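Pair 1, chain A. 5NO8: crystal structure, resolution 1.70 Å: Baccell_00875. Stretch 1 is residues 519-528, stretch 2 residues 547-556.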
# COMPACT_ATOMS: atom_id res chain seq x y z
N PHE A 519 -17.95 -1.91 24.09
CA PHE A 519 -17.64 -2.46 22.76
C PHE A 519 -18.92 -2.75 21.96
O PHE A 519 -18.96 -2.50 20.76
CB PHE A 519 -16.78 -3.72 22.83
CG PHE A 519 -15.37 -3.50 23.33
CD1 PHE A 519 -14.67 -2.33 23.07
CD2 PHE A 519 -14.73 -4.50 24.04
CE1 PHE A 519 -13.37 -2.15 23.53
CE2 PHE A 519 -13.43 -4.34 24.48
CZ PHE A 519 -12.75 -3.17 24.23
N ILE A 520 -19.95 -3.28 22.61
CA ILE A 520 -21.24 -3.50 21.93
C ILE A 520 -21.82 -2.19 21.35
O ILE A 520 -22.31 -2.18 20.22
CB ILE A 520 -22.25 -4.25 22.86
CG1 ILE A 520 -21.83 -5.71 23.01
CG2 ILE A 520 -23.68 -4.18 22.34
CD1 ILE A 520 -22.46 -6.44 24.19
N LYS A 521 -21.73 -1.11 22.11
CA LYS A 521 -22.16 0.22 21.63
C LYS A 521 -21.40 0.63 20.38
O LYS A 521 -22.01 1.06 19.40
CB LYS A 521 -21.93 1.28 22.71
N THR A 522 -20.08 0.48 20.41
CA THR A 522 -19.25 0.78 19.25
C THR A 522 -19.64 -0.09 18.06
O THR A 522 -19.77 0.40 16.94
CB THR A 522 -17.74 0.67 19.57
OG1 THR A 522 -17.36 1.73 20.46
CG2 THR A 522 -16.89 0.77 18.29
N GLY A 523 -19.78 -1.39 18.29
CA GLY A 523 -20.24 -2.32 17.27
C GLY A 523 -21.54 -1.90 16.61
O GLY A 523 -21.68 -1.97 15.38
N ASP A 524 -22.50 -1.45 17.42
CA ASP A 524 -23.79 -1.00 16.88
C ASP A 524 -23.62 0.27 16.05
O ASP A 524 -24.23 0.36 14.99
CB ASP A 524 -24.83 -0.85 18.01
CG ASP A 524 -25.16 -2.18 18.68
OD1 ASP A 524 -24.87 -3.26 18.11
OD2 ASP A 524 -25.71 -2.16 19.81
N VAL A 525 -22.76 1.20 16.45
CA VAL A 525 -22.47 2.39 15.63
C VAL A 525 -21.87 1.98 14.28
O VAL A 525 -22.32 2.47 13.24
CB VAL A 525 -21.59 3.42 16.35
CG1 VAL A 525 -21.15 4.54 15.40
CG2 VAL A 525 -22.34 4.03 17.53
N PHE A 526 -20.90 1.07 14.27
CA PHE A 526 -20.27 0.67 13.01
C PHE A 526 -21.24 -0.02 12.08
O PHE A 526 -21.22 0.21 10.88
CB PHE A 526 -19.05 -0.24 13.26
CG PHE A 526 -17.87 0.43 13.95
CD1 PHE A 526 -17.82 1.80 14.21
CD2 PHE A 526 -16.76 -0.35 14.29
CE1 PHE A 526 -16.72 2.36 14.85
CE2 PHE A 526 -15.65 0.22 14.92
CZ PHE A 526 -15.63 1.56 15.20
N VAL A 527 -22.09 -0.88 12.62
CA VAL A 527 -23.13 -1.54 11.83
C VAL A 527 -24.12 -0.54 11.23
O VAL A 527 -24.53 -0.68 10.07
CB VAL A 527 -23.88 -2.61 12.67
CG1 VAL A 527 -25.12 -3.13 11.95
CG2 VAL A 527 -22.95 -3.79 12.96
N LYS A 528 -24.51 0.46 12.02
CA LYS A 528 -25.45 1.47 11.54
C LYS A 528 -24.80 2.37 10.48
O LYS A 528 -25.45 2.76 9.54
CB LYS A 528 -25.98 2.30 12.71
CG LYS A 528 -27.12 3.26 12.38
CD LYS A 528 -27.38 4.19 13.55
CE LYS A 528 -26.32 5.29 13.67
NZ LYS A 528 -25.80 5.43 15.07
N PRO A 547 -9.70 -1.22 10.24
CA PRO A 547 -10.02 -1.25 11.68
C PRO A 547 -11.49 -1.50 12.03
O PRO A 547 -11.76 -2.14 13.06
CB PRO A 547 -9.64 0.14 12.14
CG PRO A 547 -8.51 0.50 11.25
CD PRO A 547 -8.92 -0.02 9.91
N ALA A 548 -12.42 -1.01 11.21
CA ALA A 548 -13.85 -1.30 11.40
C ALA A 548 -14.07 -2.79 11.45
O ALA A 548 -14.71 -3.32 12.35
CB ALA A 548 -14.70 -0.70 10.28
N ILE A 549 -13.49 -3.49 10.48
CA ILE A 549 -13.72 -4.91 10.33
C ILE A 549 -12.93 -5.70 11.38
O ILE A 549 -13.42 -6.74 11.88
CB ILE A 549 -13.34 -5.38 8.91
CG1 ILE A 549 -14.13 -4.59 7.86
CG2 ILE A 549 -13.57 -6.87 8.73
CD1 ILE A 549 -13.73 -4.92 6.44
N GLN A 550 -11.73 -5.22 11.70
CA GLN A 550 -10.86 -5.77 12.76
C GLN A 550 -11.63 -5.77 14.09
O GLN A 550 -11.70 -6.77 14.80
CB GLN A 550 -9.59 -4.92 12.87
CG GLN A 550 -8.55 -5.33 13.90
CD GLN A 550 -7.46 -4.28 14.11
OE1 GLN A 550 -7.66 -3.07 13.88
NE2 GLN A 550 -6.29 -4.74 14.55
N PHE A 551 -12.26 -4.64 14.37
CA PHE A 551 -13.08 -4.50 15.58
C PHE A 551 -14.29 -5.44 15.58
O PHE A 551 -14.52 -6.18 16.56
CB PHE A 551 -13.55 -3.07 15.72
CG PHE A 551 -14.42 -2.87 16.92
CD1 PHE A 551 -13.86 -2.57 18.12
CD2 PHE A 551 -15.80 -3.05 16.83
CE1 PHE A 551 -14.64 -2.41 19.26
CE2 PHE A 551 -16.59 -2.89 17.94
CZ PHE A 551 -16.01 -2.57 19.15
N LEU A 552 -15.07 -5.39 14.51
CA LEU A 552 -16.28 -6.20 14.42
C LEU A 552 -16.02 -7.70 14.47
O LEU A 552 -16.80 -8.44 15.08
CB LEU A 552 -17.09 -5.86 13.18
CG LEU A 552 -17.73 -4.47 13.12
CD1 LEU A 552 -18.17 -4.21 11.69
CD2 LEU A 552 -18.93 -4.34 14.05
N ALA A 553 -14.95 -8.16 13.83
CA ALA A 553 -14.63 -9.58 13.84
C ALA A 553 -14.28 -10.06 15.25
O ALA A 553 -14.70 -11.14 15.68
CB ALA A 553 -13.51 -9.90 12.87
N GLN A 554 -13.49 -9.26 15.95
CA GLN A 554 -13.18 -9.53 17.36
C GLN A 554 -14.45 -9.49 18.22
O GLN A 554 -14.63 -10.34 19.11
CB GLN A 554 -12.19 -8.54 17.92
CG GLN A 554 -10.77 -8.66 17.38
CD GLN A 554 -9.90 -7.58 17.93
OE1 GLN A 554 -9.65 -6.56 17.27
NE2 GLN A 554 -9.45 -7.75 19.15
N LEU A 555 -15.32 -8.52 17.97
CA LEU A 555 -16.57 -8.44 18.73
C LEU A 555 -17.43 -9.67 18.47
O LEU A 555 -18.01 -10.22 19.41
CB LEU A 555 -17.33 -7.15 18.42
CG LEU A 555 -18.55 -6.84 19.31
CD1 LEU A 555 -18.12 -6.83 20.78
CD2 LEU A 555 -19.16 -5.48 18.96
N TYR A 556 -17.46 -10.17 17.24
CA TYR A 556 -18.12 -11.43 16.96
C TYR A 556 -17.51 -12.59 17.75
O TYR A 556 -18.24 -13.43 18.30
CB TYR A 556 -18.12 -11.77 15.47
CG TYR A 556 -18.68 -13.14 15.21
CD1 TYR A 556 -20.06 -13.36 15.29
CD2 TYR A 556 -17.86 -14.23 14.95
CE1 TYR A 556 -20.59 -14.61 15.07
CE2 TYR A 556 -18.39 -15.49 14.75
CZ TYR A 556 -19.76 -15.67 14.82
OH TYR A 556 -20.29 -16.90 14.60

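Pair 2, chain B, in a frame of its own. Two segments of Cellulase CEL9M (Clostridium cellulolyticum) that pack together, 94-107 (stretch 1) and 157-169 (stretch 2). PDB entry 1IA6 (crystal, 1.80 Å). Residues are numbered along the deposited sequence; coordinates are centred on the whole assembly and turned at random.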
# COMPACT_ATOMS: atom_id res chain seq x y z
N MET B 94 3.63 -12.06 7.37
CA MET B 94 3.37 -10.62 7.31
C MET B 94 4.58 -9.83 7.79
O MET B 94 4.98 -8.85 7.17
CB MET B 94 2.15 -10.28 8.17
CG MET B 94 1.78 -8.81 8.15
SD MET B 94 1.14 -8.28 6.54
CE MET B 94 0.23 -6.84 7.03
N LEU B 95 5.17 -10.26 8.91
CA LEU B 95 6.34 -9.58 9.46
C LEU B 95 7.52 -9.64 8.50
O LEU B 95 8.31 -8.70 8.42
CB LEU B 95 6.72 -10.18 10.82
CG LEU B 95 5.76 -9.79 11.95
CD1 LEU B 95 6.08 -10.57 13.21
CD2 LEU B 95 5.85 -8.29 12.20
N GLN B 96 7.64 -10.74 7.77
CA GLN B 96 8.72 -10.87 6.81
C GLN B 96 8.53 -9.85 5.68
O GLN B 96 9.50 -9.22 5.25
CB GLN B 96 8.77 -12.29 6.23
CG GLN B 96 8.92 -13.36 7.30
CD GLN B 96 9.18 -14.73 6.73
OE1 GLN B 96 8.53 -15.14 5.76
NE2 GLN B 96 10.12 -15.46 7.33
N GLN B 97 7.30 -9.68 5.20
CA GLN B 97 7.03 -8.73 4.12
C GLN B 97 7.36 -7.32 4.59
O GLN B 97 7.96 -6.53 3.86
CB GLN B 97 5.56 -8.79 3.68
CG GLN B 97 5.03 -10.19 3.39
CD GLN B 97 5.84 -10.92 2.33
OE1 GLN B 97 7.05 -11.08 2.46
NE2 GLN B 97 5.16 -11.39 1.29
N LEU B 98 6.97 -7.02 5.82
CA LEU B 98 7.21 -5.70 6.39
C LEU B 98 8.70 -5.42 6.59
O LEU B 98 9.18 -4.34 6.26
CB LEU B 98 6.47 -5.55 7.72
CG LEU B 98 4.95 -5.44 7.56
CD1 LEU B 98 4.26 -5.66 8.90
CD2 LEU B 98 4.61 -4.07 7.00
N LYS B 99 9.43 -6.40 7.12
CA LYS B 99 10.86 -6.18 7.34
C LYS B 99 11.60 -5.99 6.02
O LYS B 99 12.62 -5.31 5.97
CB LYS B 99 11.48 -7.33 8.13
CG LYS B 99 12.86 -6.98 8.68
CD LYS B 99 13.39 -8.04 9.63
CE LYS B 99 14.67 -7.58 10.32
NZ LYS B 99 15.74 -7.25 9.34
N TYR B 100 11.09 -6.59 4.95
CA TYR B 100 11.74 -6.44 3.65
C TYR B 100 11.62 -4.97 3.24
O TYR B 100 12.51 -4.42 2.58
CB TYR B 100 11.10 -7.34 2.60
CG TYR B 100 12.06 -7.71 1.49
CD1 TYR B 100 13.03 -8.69 1.69
CD2 TYR B 100 12.02 -7.07 0.25
CE1 TYR B 100 13.94 -9.03 0.68
CE2 TYR B 100 12.92 -7.40 -0.77
CZ TYR B 100 13.88 -8.37 -0.54
OH TYR B 100 14.79 -8.69 -1.54
N PHE B 101 10.51 -4.33 3.62
CA PHE B 101 10.30 -2.91 3.32
C PHE B 101 11.23 -2.06 4.19
O PHE B 101 11.99 -1.23 3.69
CB PHE B 101 8.87 -2.46 3.65
CG PHE B 101 7.88 -2.63 2.54
CD1 PHE B 101 7.92 -1.81 1.42
CD2 PHE B 101 6.86 -3.57 2.64
CE1 PHE B 101 6.95 -1.92 0.42
CE2 PHE B 101 5.89 -3.69 1.65
CZ PHE B 101 5.94 -2.86 0.54
N THR B 102 11.17 -2.27 5.50
CA THR B 102 11.97 -1.45 6.40
C THR B 102 13.48 -1.59 6.24
O THR B 102 14.20 -0.61 6.41
CB THR B 102 11.55 -1.67 7.88
OG1 THR B 102 11.73 -3.04 8.25
CG2 THR B 102 10.09 -1.29 8.06
N ASP B 103 13.97 -2.79 5.91
CA ASP B 103 15.41 -2.96 5.71
C ASP B 103 15.85 -2.03 4.58
O ASP B 103 16.94 -1.44 4.63
CB ASP B 103 15.74 -4.40 5.30
CG ASP B 103 15.79 -5.35 6.49
OD1 ASP B 103 15.77 -4.88 7.64
OD2 ASP B 103 15.86 -6.57 6.25
N TYR B 104 15.00 -1.91 3.57
CA TYR B 104 15.28 -1.06 2.42
C TYR B 104 15.26 0.42 2.81
O TYR B 104 16.13 1.19 2.41
CB TYR B 104 14.26 -1.36 1.31
CG TYR B 104 14.26 -0.43 0.12
CD1 TYR B 104 15.40 -0.27 -0.67
CD2 TYR B 104 13.11 0.28 -0.23
CE1 TYR B 104 15.39 0.56 -1.79
CE2 TYR B 104 13.09 1.12 -1.34
CZ TYR B 104 14.23 1.25 -2.12
OH TYR B 104 14.21 2.08 -3.22
N PHE B 105 14.27 0.82 3.60
CA PHE B 105 14.19 2.22 4.03
C PHE B 105 15.42 2.63 4.84
O PHE B 105 15.94 3.73 4.67
CB PHE B 105 12.93 2.46 4.87
CG PHE B 105 11.65 2.18 4.14
CD1 PHE B 105 11.54 2.39 2.77
CD2 PHE B 105 10.54 1.72 4.83
CE1 PHE B 105 10.34 2.14 2.09
CE2 PHE B 105 9.34 1.46 4.17
CZ PHE B 105 9.24 1.67 2.80
N LEU B 106 15.87 1.74 5.72
CA LEU B 106 17.04 2.02 6.54
C LEU B 106 18.30 2.17 5.70
O LEU B 106 19.11 3.07 5.94
CB LEU B 106 17.23 0.93 7.60
CG LEU B 106 16.18 0.89 8.72
CD1 LEU B 106 16.43 -0.30 9.63
CD2 LEU B 106 16.22 2.19 9.51
N LYS B 107 18.48 1.30 4.72
CA LYS B 107 19.65 1.36 3.84
C LYS B 107 19.62 2.64 2.99
O LYS B 107 20.67 3.18 2.63
CB LYS B 107 19.69 0.13 2.93
CG LYS B 107 19.94 -1.16 3.70
CD LYS B 107 19.68 -2.40 2.85
CE LYS B 107 20.64 -2.51 1.68
NZ LYS B 107 20.40 -3.77 0.92
N GLU B 157 5.39 9.20 4.90
CA GLU B 157 4.82 7.86 4.80
C GLU B 157 5.87 6.83 5.22
O GLU B 157 5.54 5.83 5.86
CB GLU B 157 4.34 7.57 3.37
CG GLU B 157 3.04 8.29 3.00
CD GLU B 157 1.93 8.08 4.02
OE1 GLU B 157 1.80 6.95 4.54
OE2 GLU B 157 1.19 9.04 4.30
N THR B 158 7.13 7.08 4.87
CA THR B 158 8.21 6.17 5.23
C THR B 158 8.39 6.21 6.74
O THR B 158 8.59 5.18 7.38
CB THR B 158 9.52 6.57 4.52
OG1 THR B 158 9.29 6.63 3.11
CG2 THR B 158 10.62 5.56 4.80
N SER B 159 8.29 7.40 7.32
CA SER B 159 8.42 7.56 8.76
C SER B 159 7.32 6.75 9.46
O SER B 159 7.58 6.03 10.42
CB SER B 159 8.29 9.04 9.14
OG SER B 159 8.31 9.22 10.55
N ALA B 160 6.09 6.88 8.97
CA ALA B 160 4.96 6.16 9.57
C ALA B 160 5.17 4.66 9.47
O ALA B 160 4.89 3.93 10.42
CB ALA B 160 3.65 6.56 8.88
N ALA B 161 5.67 4.20 8.33
CA ALA B 161 5.91 2.77 8.14
C ALA B 161 6.95 2.28 9.15
O ALA B 161 6.83 1.17 9.68
CB ALA B 161 6.40 2.51 6.72
N LEU B 162 7.97 3.10 9.40
CA LEU B 162 9.03 2.74 10.33
C LEU B 162 8.56 2.78 11.78
O LEU B 162 8.97 1.94 12.59
CB LEU B 162 10.24 3.67 10.14
CG LEU B 162 11.04 3.43 8.86
CD1 LEU B 162 12.02 4.57 8.63
CD2 LEU B 162 11.77 2.08 8.95
N THR B 163 7.71 3.74 12.12
CA THR B 163 7.19 3.83 13.48
C THR B 163 6.27 2.65 13.73
O THR B 163 6.28 2.06 14.81
CB THR B 163 6.39 5.13 13.68
OG1 THR B 163 7.25 6.25 13.45
CG2 THR B 163 5.84 5.20 15.12
N LEU B 164 5.47 2.29 12.73
CA LEU B 164 4.58 1.15 12.89
C LEU B 164 5.39 -0.13 13.06
O LEU B 164 5.00 -1.03 13.79
CB LEU B 164 3.62 1.05 11.70
CG LEU B 164 2.40 1.96 11.87
CD1 LEU B 164 1.73 2.24 10.52
CD2 LEU B 164 1.44 1.30 12.84
N MET B 165 6.55 -0.20 12.40
CA MET B 165 7.38 -1.39 12.54
C MET B 165 7.90 -1.44 13.98
O MET B 165 7.97 -2.51 14.59
CB MET B 165 8.56 -1.36 11.56
CG MET B 165 9.34 -2.68 11.53
SD MET B 165 8.26 -4.09 11.15
CE MET B 165 9.45 -5.31 10.62
N TYR B 166 8.27 -0.28 14.53
CA TYR B 166 8.74 -0.24 15.91
C TYR B 166 7.64 -0.81 16.81
O TYR B 166 7.89 -1.66 17.66
CB TYR B 166 9.05 1.20 16.34
CG TYR B 166 9.08 1.40 17.84
CD1 TYR B 166 10.15 0.93 18.61
CD2 TYR B 166 8.02 2.03 18.50
CE1 TYR B 166 10.16 1.08 20.00
CE2 TYR B 166 8.02 2.18 19.90
CZ TYR B 166 9.10 1.70 20.64
OH TYR B 166 9.10 1.83 22.01
N LEU B 167 6.41 -0.35 16.59
CA LEU B 167 5.27 -0.80 17.38
C LEU B 167 4.95 -2.28 17.19
O LEU B 167 4.59 -2.96 18.14
CB LEU B 167 4.03 0.04 17.04
CG LEU B 167 4.11 1.52 17.41
CD1 LEU B 167 2.97 2.29 16.77
CD2 LEU B 167 4.09 1.66 18.93
N ASN B 168 5.11 -2.77 15.97
CA ASN B 168 4.81 -4.17 15.67
C ASN B 168 5.97 -5.15 15.90
O ASN B 168 5.75 -6.35 15.97
CB ASN B 168 4.36 -4.33 14.20
CG ASN B 168 3.03 -3.65 13.91
OD1 ASN B 168 2.11 -3.69 14.72
ND2 ASN B 168 2.93 -3.04 12.73
N TYR B 169 7.19 -4.63 16.03
CA TYR B 169 8.36 -5.49 16.17
C TYR B 169 9.13 -5.40 17.49
O TYR B 169 10.03 -6.20 17.74
CB TYR B 169 9.32 -5.18 15.02
CG TYR B 169 10.10 -6.37 14.48
CD1 TYR B 169 9.44 -7.44 13.88
CD2 TYR B 169 11.49 -6.38 14.51
CE1 TYR B 169 10.15 -8.50 13.33
CE2 TYR B 169 12.21 -7.44 13.96
CZ TYR B 169 11.54 -8.49 13.37
OH TYR B 169 12.25 -9.52 12.80

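Pairs 1 and 2 each pack two helices at a steep, closer to antiparallel than parallel angle: the N-to-C directions differ by 129° in pair 1 and 126° in pair 2, and the axes approach to 10.2 and 10.3 Å. Over 14 central residues the backbones superpose with an RMSD of 0.2 Å. No hydrogen bond joins the helices in either pair; side-chain packing fills the interface.

The helices come close where Gly523(A) faces Leu552(A), CA to CA 6.2 Å, matched by Thr102(B) and Leu162(B), CA to CA 6.5 Å. Gly523(A) has no side chain, and Leu555(A) uses the space: its CD2 lies 3.7 Å from Gly523(A) CA, and an ideal CB on the glycine would fall 2.4 Å from that CD2, a clash. Pair 2 carries a side chain here. Thr102(B) CG2 packs 3.8 Å from Met165(B) CG and 3.9 Å from Leu162(B) CD2. Met165(B), the match of Leu555(A), shares its t, p start at chi1 and chi2 but is unbranched; it sits as a knob among Leu95(B), Leu98(B), Lys99(B) and Thr102(B), its CE 3.7 Å from Lys99(B) N.

In pair 1 Phe551(A) is a knob, its ring entering the hole formed by Phe519(A), Thr522(A), Gly523(A) and Phe526(A). Thr522(A) CG2 stands over one ring face, 3.9 Å from the centroid of Phe551(A), and Phe526(A) directs its edge toward the face of Phe551(A) in an offset edge-to-face pair, centroids 5.3 Å apart. The matching residue, Ala161(B), offers just a methyl, with CB 4.0 Å from Phe105(B) CE2. At the position of Thr522(A), the CA-to-CB bond of Phe101(B) also points toward the partner helix, but the end of its side chain leads away and makes no contact.

Phe526(A) and Phe105(B) coincide, both with chi1 in m, yet two of the three matched residues around them differ: Ala548(A) and Phe551(A) against Thr158(B) and Ala161(B). Thr158(B) CG2 lies over the Phe105(B) face, 3.9 Å from the ring centroid, whereas its match Ala548(A) approaches Phe526(A) through the backbone, O to CD2 4.1 Å. A CH-pi contact thus occurs in both pairs, but on non-matching rings. Leu552(A) and Leu162(B) superpose most closely: both are m, t, with side-chain centres 0.3 Å apart. Leu552(A) CD2 reaches Val527(A) CG2 at 4.2 Å, and Leu162(B) CD2 reaches Leu106(B) CD2 at 4.5 Å.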